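Local coordinates for putative L-alanine-DL-glutamate epimerase (Burkholderia xenovorans, PDB 3GO2), which probably works as a magnesium-dependent racemase or epimerase of the mandelate racemase/muconate lactonizing enzyme family, its exact reaction being unsettled, at residues R18-V23 with I346-W351; D292-G297 with N319-L324. All blocks are in the same frame, centred on the assembly; numbering follows the deposited sequence.

Interaction 1 of 2, residues R18-V23 with I346-W351; sequences RNYHFV and IDRLAW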
loop_
_atom_site.group_PDB
_atom_site.type_symbol
_atom_site.label_atom_id
_atom_site.label_comp_id
_atom_site.label_asym_id
_atom_site.label_seq_id
_atom_site.Cartn_x
_atom_site.Cartn_y
_atom_site.Cartn_z
ATOM N N ARG A 18 -3.198 28.451 37.339
ATOM C CA ARG A 18 -3.638 27.095 37.289
ATOM C C ARG A 18 -3.379 26.497 38.676
ATOM O O ARG A 18 -2.810 27.147 39.543
ATOM C CB ARG A 18 -2.864 26.313 36.218
ATOM C CG ARG A 18 -1.369 26.349 36.451
ATOM C CD ARG A 18 -0.602 25.551 35.398
ATOM N NE ARG A 18 0.842 25.703 35.608
ATOM C CZ ARG A 18 1.776 25.073 34.901
ATOM N NH1 ARG A 18 1.431 24.245 33.905
ATOM N NH2 ARG A 18 3.062 25.285 35.175
ATOM N N ASN A 19 -3.776 25.248 38.865
ATOM C CA ASN A 19 -3.471 24.540 40.089
ATOM C C ASN A 19 -2.501 23.416 39.826
ATOM O O ASN A 19 -2.385 22.933 38.690
ATOM C CB ASN A 19 -4.740 23.949 40.671
ATOM C CG ASN A 19 -5.733 25.020 41.071
ATOM O OD1 ASN A 19 -5.341 26.045 41.633
ATOM N ND2 ASN A 19 -7.009 24.786 40.795
ATOM N N TYR A 20 -1.842 22.974 40.884
ATOM C CA TYR A 20 -1.121 21.709 40.846
ATOM C C TYR A 20 -1.964 20.663 41.530
ATOM O O TYR A 20 -2.687 20.976 42.457
ATOM C CB TYR A 20 0.175 21.785 41.614
ATOM C CG TYR A 20 1.265 22.650 41.045
ATOM C CD1 TYR A 20 1.355 22.955 39.680
ATOM C CD2 TYR A 20 2.285 23.094 41.874
ATOM C CE1 TYR A 20 2.381 23.720 39.196
ATOM C CE2 TYR A 20 3.313 23.847 41.380
ATOM C CZ TYR A 20 3.360 24.152 40.045
ATOM O OH TYR A 20 4.421 24.899 39.577
ATOM N N HIS A 21 -1.844 19.415 41.093
ATOM C CA HIS A 21 -2.504 18.303 41.737
ATOM C C HIS A 21 -1.520 17.184 42.051
ATOM O O HIS A 21 -0.552 16.989 41.330
ATOM C CB HIS A 21 -3.597 17.719 40.832
ATOM C CG HIS A 21 -4.644 18.705 40.425
ATOM N ND1 HIS A 21 -5.909 18.699 40.974
ATOM C CD2 HIS A 21 -4.640 19.687 39.490
ATOM C CE1 HIS A 21 -6.636 19.649 40.408
ATOM N NE2 HIS A 21 -5.891 20.266 39.510
ATOM N N PHE A 22 -1.815 16.426 43.100
ATOM C CA PHE A 22 -0.927 15.365 43.565
ATOM C C PHE A 22 -1.705 14.152 43.968
ATOM O O PHE A 22 -2.838 14.285 44.450
ATOM C CB PHE A 22 -0.086 15.839 44.773
ATOM C CG PHE A 22 0.626 17.111 44.537
ATOM C CD1 PHE A 22 1.830 17.125 43.864
ATOM C CD2 PHE A 22 0.090 18.321 44.945
ATOM C CE1 PHE A 22 2.480 18.332 43.606
ATOM C CE2 PHE A 22 0.745 19.518 44.700
ATOM C CZ PHE A 22 1.920 19.524 44.024
ATOM N N VAL A 23 -1.106 12.985 43.732
ATOM C CA VAL A 23 -1.546 11.703 44.316
ATOM C C VAL A 23 -0.596 11.358 45.464
ATOM O O VAL A 23 0.621 11.458 45.330
ATOM C CB VAL A 23 -1.548 10.547 43.306
ATOM C CG1 VAL A 23 -1.932 9.209 43.980
ATOM C CG2 VAL A 23 -2.516 10.863 42.160
ATOM N N ILE A 346 11.972 27.239 33.248
ATOM C CA ILE A 346 12.954 27.859 34.126
ATOM C C ILE A 346 12.308 29.016 34.913
ATOM O O ILE A 346 12.779 29.362 36.011
ATOM C CB ILE A 346 14.210 28.274 33.309
ATOM C CG1 ILE A 346 14.987 27.033 32.840
ATOM C CG2 ILE A 346 15.122 29.183 34.110
ATOM C CD1 ILE A 346 15.408 26.058 33.951
ATOM N N ASP A 347 11.237 29.591 34.366
ATOM C CA ASP A 347 10.403 30.563 35.087
ATOM C C ASP A 347 9.575 29.815 36.135
ATOM O O ASP A 347 8.771 28.932 35.792
ATOM C CB ASP A 347 9.490 31.335 34.143
ATOM C CG ASP A 347 10.255 32.135 33.092
ATOM O OD1 ASP A 347 10.914 33.132 33.476
ATOM O OD2 ASP A 347 10.191 31.750 31.890
ATOM N N ARG A 348 9.781 30.171 37.411
ATOM C CA ARG A 348 9.091 29.497 38.509
ATOM C C ARG A 348 8.280 30.478 39.331
ATOM O O ARG A 348 8.614 31.666 39.449
ATOM C CB ARG A 348 10.054 28.762 39.447
ATOM C CG ARG A 348 11.088 27.825 38.813
ATOM C CD ARG A 348 10.496 26.853 37.811
ATOM N NE ARG A 348 9.507 25.956 38.386
ATOM C CZ ARG A 348 9.002 24.903 37.733
ATOM N NH1 ARG A 348 8.102 24.122 38.293
ATOM N NH2 ARG A 348 9.407 24.623 36.500
ATOM N N LEU A 349 7.215 29.961 39.911
ATOM C CA LEU A 349 6.420 30.705 40.876
ATOM C C LEU A 349 7.247 31.087 42.104
ATOM O O LEU A 349 8.140 30.363 42.542
ATOM C CB LEU A 349 5.251 29.860 41.359
ATOM C CG LEU A 349 4.263 29.363 40.310
ATOM C CD1 LEU A 349 3.299 28.357 40.928
ATOM C CD2 LEU A 349 3.498 30.495 39.666
ATOM N N ALA A 350 6.894 32.224 42.694
ATOM C CA ALA A 350 7.618 32.719 43.857
ATOM C C ALA A 350 7.562 31.759 45.051
ATOM O O ALA A 350 8.486 31.723 45.866
ATOM C CB ALA A 350 7.083 34.093 44.239
ATOM N N TRP A 351 6.500 30.971 45.141
ATOM C CA TRP A 351 6.347 29.991 46.222
ATOM C C TRP A 351 6.659 28.539 45.822
ATOM O O TRP A 351 6.420 27.606 46.585
ATOM C CB TRP A 351 4.949 30.096 46.839
ATOM C CG TRP A 351 3.817 29.779 45.928
ATOM C CD1 TRP A 351 3.215 28.562 45.778
ATOM C CD2 TRP A 351 3.139 30.673 45.033
ATOM N NE1 TRP A 351 2.188 28.652 44.893
ATOM C CE2 TRP A 351 2.122 29.927 44.398
ATOM C CE3 TRP A 351 3.289 32.026 44.706
ATOM C CZ2 TRP A 351 1.269 30.474 43.446
ATOM C CZ3 TRP A 351 2.424 32.584 43.756
ATOM C CH2 TRP A 351 1.429 31.804 43.140
#
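Arg348 NH1 is gripped by two groups, forming a salt bridge to Glu352 OE2 and a hydrogen bond to Tyr321 O. The hydroxyl of Tyr20 is a packing neighbour, with Tyr20 OH 4.0 Å from Arg348 NH1; it is hydrogen-bonded to the other oxygen of Glu352, so one carboxylate holds both polar ends side by side. The arginine chain bends at chi2 (-49°) and chi3 (-61°), and the bends turn the guanidinium toward Tyr20, while NH2 bonds to Asp345 O just ahead of the segment. It crosses the tyrosine at about a right angle, with ring and guanidinium planes 37° apart. Leu349 comes from the direction opposite to Tyr20, and its CD1 branch meets the phenol at an oblique angle, 3.9 Å from Tyr20 OH and 4.3 Å from Tyr20 CZ. Behind this methyl, Leu349 CB sits 4.2 Å above the centre of the Trp351 ring. Tyr20 belongs to the central strand, 19-27, of an antiparallel three-stranded sheet, whereas 346-351 is the loop leading from strand 342-344 to helix 352-355. The contact thus joins the N-terminal capping domain to the barrel domain, the two-domain architecture of the enolase superfamily.

Interaction 2 of 2, residues D292-G297 with N319-L324; sequences DTIWNG and NFYGHL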
loop_
_atom_site.group_PDB
_atom_site.type_symbol
_atom_site.label_atom_id
_atom_site.label_comp_id
_atom_site.label_asym_id
_atom_site.label_seq_id
_atom_site.Cartn_x
_atom_site.Cartn_y
_atom_site.Cartn_z
ATOM N N ASP A 292 4.420 12.287 27.087
ATOM C CA ASP A 292 3.990 12.863 28.375
ATOM C C ASP A 292 3.909 11.714 29.385
ATOM O O ASP A 292 2.973 10.923 29.380
ATOM C CB ASP A 292 2.690 13.639 28.252
ATOM C CG ASP A 292 2.416 14.482 29.484
ATOM O OD1 ASP A 292 2.040 15.674 29.367
ATOM O OD2 ASP A 292 2.678 13.954 30.578
ATOM N N THR A 293 4.952 11.608 30.204
ATOM C CA THR A 293 5.063 10.549 31.184
ATOM C C THR A 293 4.207 10.835 32.408
ATOM O O THR A 293 3.884 9.925 33.168
ATOM C CB THR A 293 6.524 10.274 31.629
ATOM O OG1 THR A 293 6.922 11.209 32.633
ATOM C CG2 THR A 293 7.495 10.289 30.445
ATOM N N ILE A 294 3.871 12.102 32.619
ATOM C CA ILE A 294 2.963 12.502 33.689
ATOM C C ILE A 294 1.544 11.963 33.387
ATOM O O ILE A 294 0.856 11.414 34.257
ATOM C CB ILE A 294 2.952 14.048 33.812
ATOM C CG1 ILE A 294 4.355 14.602 34.067
ATOM C CG2 ILE A 294 1.956 14.500 34.874
ATOM C CD1 ILE A 294 5.156 13.885 35.167
ATOM N N TRP A 295 1.127 12.107 32.139
ATOM C CA TRP A 295 -0.118 11.552 31.650
ATOM C C TRP A 295 -0.097 10.005 31.554
ATOM O O TRP A 295 -1.041 9.329 31.968
ATOM C CB TRP A 295 -0.369 12.111 30.249
ATOM C CG TRP A 295 -0.942 13.484 30.227
ATOM C CD1 TRP A 295 -0.884 14.424 31.215
ATOM C CD2 TRP A 295 -1.697 14.063 29.163
ATOM N NE1 TRP A 295 -1.567 15.559 30.828
ATOM C CE2 TRP A 295 -2.074 15.355 29.569
ATOM C CE3 TRP A 295 -2.088 13.606 27.897
ATOM C CZ2 TRP A 295 -2.844 16.198 28.758
ATOM C CZ3 TRP A 295 -2.866 14.438 27.108
ATOM C CH2 TRP A 295 -3.219 15.717 27.537
ATOM N N ASN A 296 0.954 9.457 30.938
ATOM C CA ASN A 296 0.987 8.007 30.625
ATOM C C ASN A 296 1.329 7.103 31.798
ATOM O O ASN A 296 0.953 5.928 31.828
ATOM C CB ASN A 296 1.967 7.740 29.476
ATOM C CG ASN A 296 1.330 7.914 28.122
ATOM O OD1 ASN A 296 0.722 6.977 27.598
ATOM N ND2 ASN A 296 1.519 9.081 27.524
ATOM N N GLY A 297 2.053 7.659 32.773
ATOM C CA GLY A 297 2.805 6.861 33.726
ATOM C C GLY A 297 4.171 6.581 33.146
ATOM O O GLY A 297 4.334 6.306 31.945
ATOM N N ASN A 319 7.168 18.392 29.938
ATOM C CA ASN A 319 7.426 18.764 31.318
ATOM C C ASN A 319 7.267 20.252 31.503
ATOM O O ASN A 319 8.175 21.004 31.175
ATOM C CB ASN A 319 8.847 18.342 31.691
ATOM C CG ASN A 319 9.163 18.599 33.139
ATOM O OD1 ASN A 319 8.422 18.179 34.014
ATOM N ND2 ASN A 319 10.254 19.311 33.398
ATOM N N PHE A 320 6.115 20.666 32.020
ATOM C CA PHE A 320 5.806 22.090 32.162
ATOM C C PHE A 320 4.922 22.373 33.388
ATOM O O PHE A 320 4.098 23.291 33.405
ATOM C CB PHE A 320 5.230 22.651 30.850
ATOM C CG PHE A 320 3.802 22.294 30.583
ATOM C CD1 PHE A 320 2.809 23.286 30.595
ATOM C CD2 PHE A 320 3.426 20.986 30.323
ATOM C CE1 PHE A 320 1.480 22.950 30.337
ATOM C CE2 PHE A 320 2.098 20.665 30.081
ATOM C CZ PHE A 320 1.140 21.631 30.100
ATOM N N TYR A 321 5.141 21.585 34.431
ATOM C CA TYR A 321 4.327 21.626 35.624
ATOM C C TYR A 321 5.245 21.984 36.805
ATOM O O TYR A 321 6.181 22.783 36.660
ATOM C CB TYR A 321 3.690 20.251 35.818
ATOM C CG TYR A 321 3.097 19.591 34.568
ATOM C CD1 TYR A 321 1.803 19.900 34.156
ATOM C CD2 TYR A 321 3.823 18.615 33.840
ATOM C CE1 TYR A 321 1.209 19.262 33.015
ATOM C CE2 TYR A 321 3.266 17.975 32.683
ATOM C CZ TYR A 321 1.948 18.307 32.292
ATOM O OH TYR A 321 1.343 17.695 31.193
ATOM N N GLY A 322 5.009 21.381 37.968
ATOM C CA GLY A 322 5.794 21.686 39.159
ATOM C C GLY A 322 7.070 20.873 39.282
ATOM O O GLY A 322 7.406 20.051 38.416
ATOM N N HIS A 323 7.789 21.087 40.384
ATOM C CA HIS A 323 9.075 20.395 40.574
ATOM C C HIS A 323 8.940 18.892 40.603
ATOM O O HIS A 323 9.842 18.198 40.170
ATOM C CB HIS A 323 9.779 20.816 41.874
ATOM C CG HIS A 323 10.389 22.177 41.831
ATOM N ND1 HIS A 323 10.701 22.832 40.658
ATOM C CD2 HIS A 323 10.763 23.007 42.839
ATOM C CE1 HIS A 323 11.253 23.996 40.944
ATOM N NE2 HIS A 323 11.300 24.128 42.261
ATOM N N LEU A 324 7.859 18.356 41.160
ATOM C CA LEU A 324 7.732 16.896 41.198
ATOM C C LEU A 324 7.637 16.311 39.778
ATOM O O LEU A 324 8.261 15.285 39.489
ATOM C CB LEU A 324 6.580 16.447 42.083
ATOM C CG LEU A 324 6.310 14.946 42.147
ATOM C CD1 LEU A 324 7.576 14.156 42.473
ATOM C CD2 LEU A 324 5.223 14.635 43.174
#
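The phenol ring of Tyr321 has Phe320 CD2 on one face, 3.6 Å above its plane and offset toward the rim, and Asp292 OD1 at its edge, in the plane of the ring. The Trp295 ring carries the same carboxylate oxygen on one face, Asp292 OD1 standing 3.6 Å above the indole plane, again near the rim. Tyr321 and Asp292 approach from opposite directions, and Tyr321 OH donates to the syn lone pair of Asp292 OD1 at 2.8 Å, the carboxylate and ring planes being 53° apart. A chi1 of -167° swings the carboxylate of Asp292 away from its own backbone N, so that one oxygen meets Tyr321 and the other the first turn of the helix. As N-cap of helix 293-296 it accepts from Trp295 N through OD2, at 2.9 Å and from above the carboxylate plane. The main-chain carbonyl of Asp292 is occupied as well: Asn296 N and Asn296 ND2 reach Asp292 O from opposite faces of the carbonyl plane. Ile294 slides past the tyrosine in the opposing direction, placing CG1 3.8 Å from Tyr321 CE2, while Trp295 crosses it at about a right angle, with Trp295 NE1 3.6 Å from Tyr321 OH. The indole also packs on Pro78 of the second subunit, and a bound magnesium ion lies about 4 Å from the Trp295 side chain. His318 ND1 is a further partner of Asp292 OD1, so in this buried setting the tyrosine hydroxyl and the imidazole meet on one oxygen while the helix N-terminus holds the other. Together these bonds fix the rotation of the carboxylate and probably help to orient His318, an Asp–His arrangement resembling the dyads of mandelate racemase relatives.

How the interactions relate
Interactions 1 and 2 have centres 12 Å apart and touch directly. Along the chain, 18-23 comes first, then 292-297, 319-324 and finally 346-351, so interaction 2 falls wholly between the two halves of interaction 1. The contact closer in sequence links the segments that follow the neighbouring parallel strands 288-291 and 314-317 of the barrel; the one more distant in sequence brings in the antiparallel sheet of the N-terminal domain. Segment 319-324 is the bridge between them, Arg18 of segment 18-23 bonding to Phe320 O. Arginines of the two segments of interaction 1 thus anchor the backbone bearing the tyrosine of interaction 2, probably tying the domain interface to the active-site end of the barrel.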